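Local coordinates for protein glucosidase (Croceicoccus marinus, PDB 5Z3K) that probably hydrolyses O-glycosidic bonds as a beta-glucosidase of glycoside hydrolase family 39 from a deep-sea bacterium, at residues 230-235 and 407-412; 263-268 and 285-290. All blocks are in the same frame, centred on the assembly; numbering follows the deposited sequence.

Interaction 1: 230-235 and 407-412; sequences GDNSRD and LNVPPR
Arg412 reaches the backbone of Asn232 with one edge of its guanidinium group, and the only hydrogen bonds between 230-235 and 407-412 converge there. NH2 of Arg412 donates to Asn232 O at 2.8 Å with an N-H...O angle of 151°, the oxygen lying near the guanidinium plane and the donor tilted off the carbonyl plane. NE of Arg412 adds a weak, more bent bond to Asn232 O at 3.3 Å, so one carbonyl oxygen takes both donors of that edge. The side chain is extended from CG to NE (chi3 171°), which carries the group across to the loop. NH1, the other terminal nitrogen, bonds to Thr385 O. With an alanine here, the Asn232 and Thr385 carbonyl oxygens would probably lose these donors and a gap would open beside the Asn232 amide.

Asn232 ND2 lies 3.4 Å from Arg412 NH2, but both are donors; the amide and guanidinium planes are inclined by 47°, and Asn232 OD1 instead accepts from NE of Arg387. Van der Waals contact is slight: CG2 of Val409 comes 4.5 Å from Asn232 OD1, while Val409 also packs on Trp228 and Phe392.

Bonds inside 230-235 probably help to fix the loop that presents the accepting carbonyl. Gly230 O receives Arg234 N at 2.7 Å and Ser233 N at 3.2 Å, and Ser233 OG accepts Asp235 N at 2.9 Å in an ST turn.

This loop follows barrel strand 223-229 and leads toward helix 238-252. Segment 407-412 runs out of strand 405-408, which pairs antiparallel with 391-394, so the contact joins the barrel loop to that two-stranded sheet. Because a neutral carbonyl meets a cation, the join is directional and polar: charge-assisted hydrogen bonding, one bond good and one weak, and not a salt bridge.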
loop_
_atom_site.group_PDB
_atom_site.type_symbol
_atom_site.label_atom_id
_atom_site.label_comp_id
_atom_site.label_asym_id
_atom_site.label_seq_id
_atom_site.Cartn_x
_atom_site.Cartn_y
_atom_site.Cartn_z
ATOM N N GLY A 230 3.530 0.955 -12.096
ATOM C CA GLY A 230 4.550 1.616 -12.897
ATOM C C GLY A 230 5.001 0.867 -14.141
ATOM O O GLY A 230 6.100 1.123 -14.638
ATOM N N ASP A 231 4.182 -0.062 -14.657
ATOM C CA ASP A 231 4.655 -0.953 -15.719
ATOM C C ASP A 231 5.153 -0.181 -16.929
ATOM O O ASP A 231 6.183 -0.527 -17.511
ATOM C CB ASP A 231 3.549 -1.909 -16.162
ATOM C CG ASP A 231 3.187 -2.900 -15.102
ATOM O OD1 ASP A 231 2.373 -2.531 -14.242
ATOM O OD2 ASP A 231 3.707 -4.036 -15.128
ATOM N N ASN A 232 4.420 0.843 -17.345
ATOM C CA ASN A 232 4.722 1.524 -18.595
ATOM C C ASN A 232 5.491 2.826 -18.394
ATOM O O ASN A 232 5.672 3.580 -19.358
ATOM C CB ASN A 232 3.428 1.778 -19.373
ATOM C CG ASN A 232 3.684 2.199 -20.809
ATOM O OD1 ASN A 232 3.212 3.246 -21.250
ATOM N ND2 ASN A 232 4.471 1.404 -21.531
ATOM N N SER A 233 5.958 3.102 -17.174
ATOM C CA SER A 233 6.737 4.312 -16.905
ATOM C C SER A 233 8.018 4.006 -16.133
ATOM O O SER A 233 9.040 4.689 -16.295
ATOM C CB SER A 233 5.896 5.328 -16.116
ATOM O OG SER A 233 5.897 5.024 -14.724
ATOM N N ARG A 234 7.965 2.971 -15.292
ATOM C CA ARG A 234 8.991 2.702 -14.278
ATOM C C ARG A 234 9.379 3.967 -13.517
ATOM O O ARG A 234 10.532 4.112 -13.110
ATOM C CB ARG A 234 10.249 2.057 -14.881
ATOM C CG ARG A 234 10.013 0.837 -15.746
ATOM C CD ARG A 234 9.116 -0.176 -15.098
ATOM N NE ARG A 234 9.771 -1.474 -15.044
ATOM C CZ ARG A 234 9.343 -2.560 -15.674
ATOM N NH1 ARG A 234 8.241 -2.521 -16.405
ATOM N NH2 ARG A 234 10.013 -3.689 -15.553
ATOM N N ASP A 235 8.428 4.888 -13.323
ATOM C CA ASP A 235 8.711 6.198 -12.733
ATOM C C ASP A 235 8.097 6.253 -11.340
ATOM O O ASP A 235 6.859 6.241 -11.218
ATOM C CB ASP A 235 8.146 7.320 -13.620
ATOM C CG ASP A 235 8.558 8.723 -13.162
ATOM O OD1 ASP A 235 9.122 8.854 -12.054
ATOM O OD2 ASP A 235 8.327 9.703 -13.933
ATOM N N LEU A 407 -5.469 1.913 -21.044
ATOM C CA LEU A 407 -5.781 2.933 -20.053
ATOM C C LEU A 407 -4.973 4.188 -20.347
ATOM O O LEU A 407 -3.912 4.132 -20.973
ATOM C CB LEU A 407 -5.495 2.448 -18.623
ATOM C CG LEU A 407 -4.020 2.355 -18.204
ATOM C CD1 LEU A 407 -3.857 2.646 -16.727
ATOM C CD2 LEU A 407 -3.458 0.982 -18.529
ATOM N N ASN A 408 -5.491 5.325 -19.883
ATOM C CA ASN A 408 -4.768 6.589 -19.984
ATOM C C ASN A 408 -3.633 6.632 -18.960
ATOM O O ASN A 408 -3.819 6.262 -17.797
ATOM C CB ASN A 408 -5.718 7.765 -19.771
ATOM C CG ASN A 408 -6.760 7.880 -20.876
ATOM O OD1 ASN A 408 -6.568 7.369 -21.981
ATOM N ND2 ASN A 408 -7.874 8.534 -20.572
ATOM N N VAL A 409 -2.457 7.070 -19.403
ATOM C CA VAL A 409 -1.272 7.166 -18.550
ATOM C C VAL A 409 -0.786 8.606 -18.625
ATOM O O VAL A 409 -0.994 9.263 -19.653
ATOM C CB VAL A 409 -0.168 6.191 -18.995
ATOM C CG1 VAL A 409 -0.538 4.742 -18.664
ATOM C CG2 VAL A 409 0.129 6.362 -20.476
ATOM N N PRO A 410 -0.154 9.143 -17.585
ATOM C CA PRO A 410 0.343 10.513 -17.659
ATOM C C PRO A 410 1.471 10.618 -18.669
ATOM O O PRO A 410 2.103 9.610 -19.017
ATOM C CB PRO A 410 0.835 10.797 -16.229
ATOM C CG PRO A 410 1.059 9.466 -15.610
ATOM C CD PRO A 410 0.116 8.510 -16.276
ATOM N N PRO A 411 1.732 11.812 -19.194
ATOM C CA PRO A 411 2.912 11.987 -20.047
ATOM C C PRO A 411 4.176 11.626 -19.286
ATOM O O PRO A 411 4.340 11.970 -18.110
ATOM C CB PRO A 411 2.881 13.476 -20.406
ATOM C CG PRO A 411 1.990 14.105 -19.385
ATOM C CD PRO A 411 0.983 13.065 -19.019
ATOM N N ARG A 412 5.071 10.921 -19.961
ATOM C CA ARG A 412 6.317 10.538 -19.320
ATOM C C ARG A 412 7.161 11.768 -19.002
ATOM O O ARG A 412 7.158 12.760 -19.737
ATOM C CB ARG A 412 7.093 9.588 -20.213
ATOM C CG ARG A 412 6.476 8.222 -20.302
ATOM C CD ARG A 412 7.263 7.386 -21.247
ATOM N NE ARG A 412 6.822 6.005 -21.205
ATOM C CZ ARG A 412 7.181 5.094 -22.095
ATOM N NH1 ARG A 412 7.995 5.432 -23.094
ATOM N NH2 ARG A 412 6.727 3.855 -21.984
#

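Interaction 2: 263-268 and 285-290; sequences SYWSMT and AAAAIY
Strand residue Trp265 faces the helix across a CA-CA separation of 9.2 Å to Ala287, with 285-290 in regular helical conformation, as the bond from Ile289 N to Ala285 O (3.1 Å) confirms. No hydrogen bond crosses between the two segments; one large indole spans the gap. Its CB points toward the helix, and CG sits between the backbone N and the carbonyl carbon (chi1 77°), which sends the six-membered ring outward to the helix surface. There CZ3 of Trp265 touches CB of Ala287 at 3.6 Å, and CH2 lies 4.1 Å from the same methyl. The approach is oblique to the ring. Further along, CH2 of Trp265 comes 4.2 Å from the backbone N of Ala288, a van der Waals contact consistent with the small side chains on this side of the helix.

This is the strand-to-helix half of a beta-alpha-beta unit, strand 259-266, helix 277-291, strand 298-301, in the eight-stranded TIM barrel that is the glycoside hydrolase 39 catalytic fold.

The indole is also met edge-to-face by Phe301 and Phe239, and touches Leu284 and Met291 of the same helix. Tyr264, the preceding residue, turns its side chain to the other side of the strand, where its OH bonds to Asp156 OD2. On the helix, Ala286 and Ile289 instead pack on Ala358 of strand 357-363, in the mixed beta sheet.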
loop_
_atom_site.group_PDB
_atom_site.type_symbol
_atom_site.label_atom_id
_atom_site.label_comp_id
_atom_site.label_asym_id
_atom_site.label_seq_id
_atom_site.Cartn_x
_atom_site.Cartn_y
_atom_site.Cartn_z
ATOM N N SER A 263 -5.197 1.711 -3.245
ATOM C CA SER A 263 -5.451 0.327 -2.840
ATOM C C SER A 263 -4.443 -0.665 -3.402
ATOM O O SER A 263 -4.305 -1.767 -2.850
ATOM C CB SER A 263 -6.862 -0.094 -3.269
ATOM O OG SER A 263 -7.799 0.333 -2.298
ATOM N N TYR A 264 -3.778 -0.321 -4.505
ATOM C CA TYR A 264 -2.680 -1.098 -5.073
ATOM C C TYR A 264 -1.641 -0.115 -5.562
ATOM O O TYR A 264 -1.984 0.824 -6.289
ATOM C CB TYR A 264 -3.057 -1.933 -6.302
ATOM C CG TYR A 264 -4.079 -3.040 -6.212
ATOM C CD1 TYR A 264 -5.436 -2.757 -6.142
ATOM C CD2 TYR A 264 -3.691 -4.366 -6.331
ATOM C CE1 TYR A 264 -6.382 -3.775 -6.123
ATOM C CE2 TYR A 264 -4.629 -5.402 -6.309
ATOM C CZ TYR A 264 -5.977 -5.095 -6.215
ATOM O OH TYR A 264 -6.921 -6.118 -6.200
ATOM N N TRP A 265 -0.386 -0.364 -5.231
ATOM C CA TRP A 265 0.702 0.344 -5.888
ATOM C C TRP A 265 1.919 -0.562 -5.897
ATOM O O TRP A 265 2.190 -1.267 -4.916
ATOM C CB TRP A 265 1.002 1.688 -5.221
ATOM C CG TRP A 265 1.766 1.653 -3.924
ATOM C CD1 TRP A 265 1.242 1.665 -2.670
ATOM C CD2 TRP A 265 3.194 1.676 -3.762
ATOM N NE1 TRP A 265 2.243 1.667 -1.733
ATOM C CE2 TRP A 265 3.454 1.676 -2.374
ATOM C CE3 TRP A 265 4.274 1.698 -4.650
ATOM C CZ2 TRP A 265 4.748 1.691 -1.854
ATOM C CZ3 TRP A 265 5.567 1.707 -4.124
ATOM C CH2 TRP A 265 5.786 1.706 -2.741
ATOM N N SER A 266 2.647 -0.527 -7.009
ATOM C CA SER A 266 3.749 -1.435 -7.262
ATOM C C SER A 266 4.492 -0.913 -8.479
ATOM O O SER A 266 3.926 -0.185 -9.295
ATOM C CB SER A 266 3.240 -2.863 -7.516
ATOM O OG SER A 266 4.325 -3.749 -7.637
HETATM N N MSE A 267 5.755 -1.300 -8.608
HETATM C CA MSE A 267 6.428 -0.963 -9.859
HETATM C C MSE A 267 5.751 -1.670 -11.020
HETATM O O MSE A 267 5.657 -1.108 -12.099
HETATM C CB MSE A 267 7.911 -1.315 -9.860
HETATM C CG MSE A 267 8.574 -0.826 -11.144
HETATM SE SE MSE A 267 10.516 -0.898 -11.096
HETATM C CE MSE A 267 10.728 -2.677 -11.778
ATOM N N THR A 268 5.290 -2.905 -10.810
ATOM C CA THR A 268 4.650 -3.666 -11.876
ATOM C C THR A 268 3.378 -4.327 -11.364
ATOM O O THR A 268 3.319 -4.783 -10.217
ATOM C CB THR A 268 5.590 -4.744 -12.462
ATOM O OG1 THR A 268 5.754 -5.816 -11.530
ATOM C CG2 THR A 268 6.963 -4.165 -12.804
ATOM N N ALA A 285 11.231 2.147 -2.764
ATOM C CA ALA A 285 11.663 3.109 -1.756
ATOM C C ALA A 285 11.514 4.544 -2.263
ATOM O O ALA A 285 11.021 5.417 -1.536
ATOM C CB ALA A 285 13.105 2.817 -1.326
ATOM N N ALA A 286 11.920 4.814 -3.506
ATOM C CA ALA A 286 11.735 6.162 -4.042
ATOM C C ALA A 286 10.255 6.514 -4.157
ATOM O O ALA A 286 9.860 7.657 -3.896
ATOM C CB ALA A 286 12.419 6.304 -5.406
ATOM N N ALA A 287 9.414 5.549 -4.536
ATOM C CA ALA A 287 7.984 5.832 -4.667
ATOM C C ALA A 287 7.368 6.205 -3.323
ATOM O O ALA A 287 6.573 7.148 -3.228
ATOM C CB ALA A 287 7.253 4.623 -5.269
ATOM N N ALA A 288 7.701 5.443 -2.273
ATOM C CA ALA A 288 7.244 5.789 -0.933
ATOM C C ALA A 288 7.688 7.196 -0.535
ATOM O O ALA A 288 6.903 7.964 0.026
ATOM C CB ALA A 288 7.765 4.760 0.071
ATOM N N ILE A 289 8.947 7.552 -0.813
ATOM C CA ILE A 289 9.426 8.882 -0.444
ATOM C C ILE A 289 8.651 9.951 -1.202
ATOM O O ILE A 289 8.194 10.942 -0.617
ATOM C CB ILE A 289 10.941 9.001 -0.682
ATOM C CG1 ILE A 289 11.667 8.073 0.303
ATOM C CG2 ILE A 289 11.398 10.458 -0.500
ATOM C CD1 ILE A 289 13.174 7.890 0.056
ATOM N N TYR A 290 8.485 9.766 -2.514
ATOM C CA TYR A 290 7.807 10.796 -3.295
ATOM C C TYR A 290 6.336 10.912 -2.912
ATOM O O TYR A 290 5.793 12.021 -2.918
ATOM C CB TYR A 290 7.945 10.521 -4.798
ATOM C CG TYR A 290 9.344 10.773 -5.321
ATOM C CD1 TYR A 290 10.088 11.860 -4.880
ATOM C CD2 TYR A 290 9.931 9.902 -6.239
ATOM C CE1 TYR A 290 11.380 12.082 -5.343
ATOM C CE2 TYR A 290 11.230 10.113 -6.705
ATOM C CZ TYR A 290 11.939 11.212 -6.257
ATOM O OH TYR A 290 13.218 11.424 -6.717
#

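In the fold
Interaction 2 is buried, its centre about 8 Å from the centre of the chain, whereas interaction 1 is partly buried and has its centre about 18 Å from the centre of the chain, where an excursion from the C-terminal part meets the barrel. Chemistry follows place: carbon contacts between aromatic and alanine side chains in the former, a charged donor on a backbone carbonyl in the latter. The centres lie about 13 Å apart, and the contacts rise from adjacent strands of the barrel, 223-229 and 259-266. Gly230 N probably donates to Ser266 O at 3.1 Å, and Asp231 OD2 packs against Thr268 CB at 3.3 Å, so the two strand ends are directly coupled.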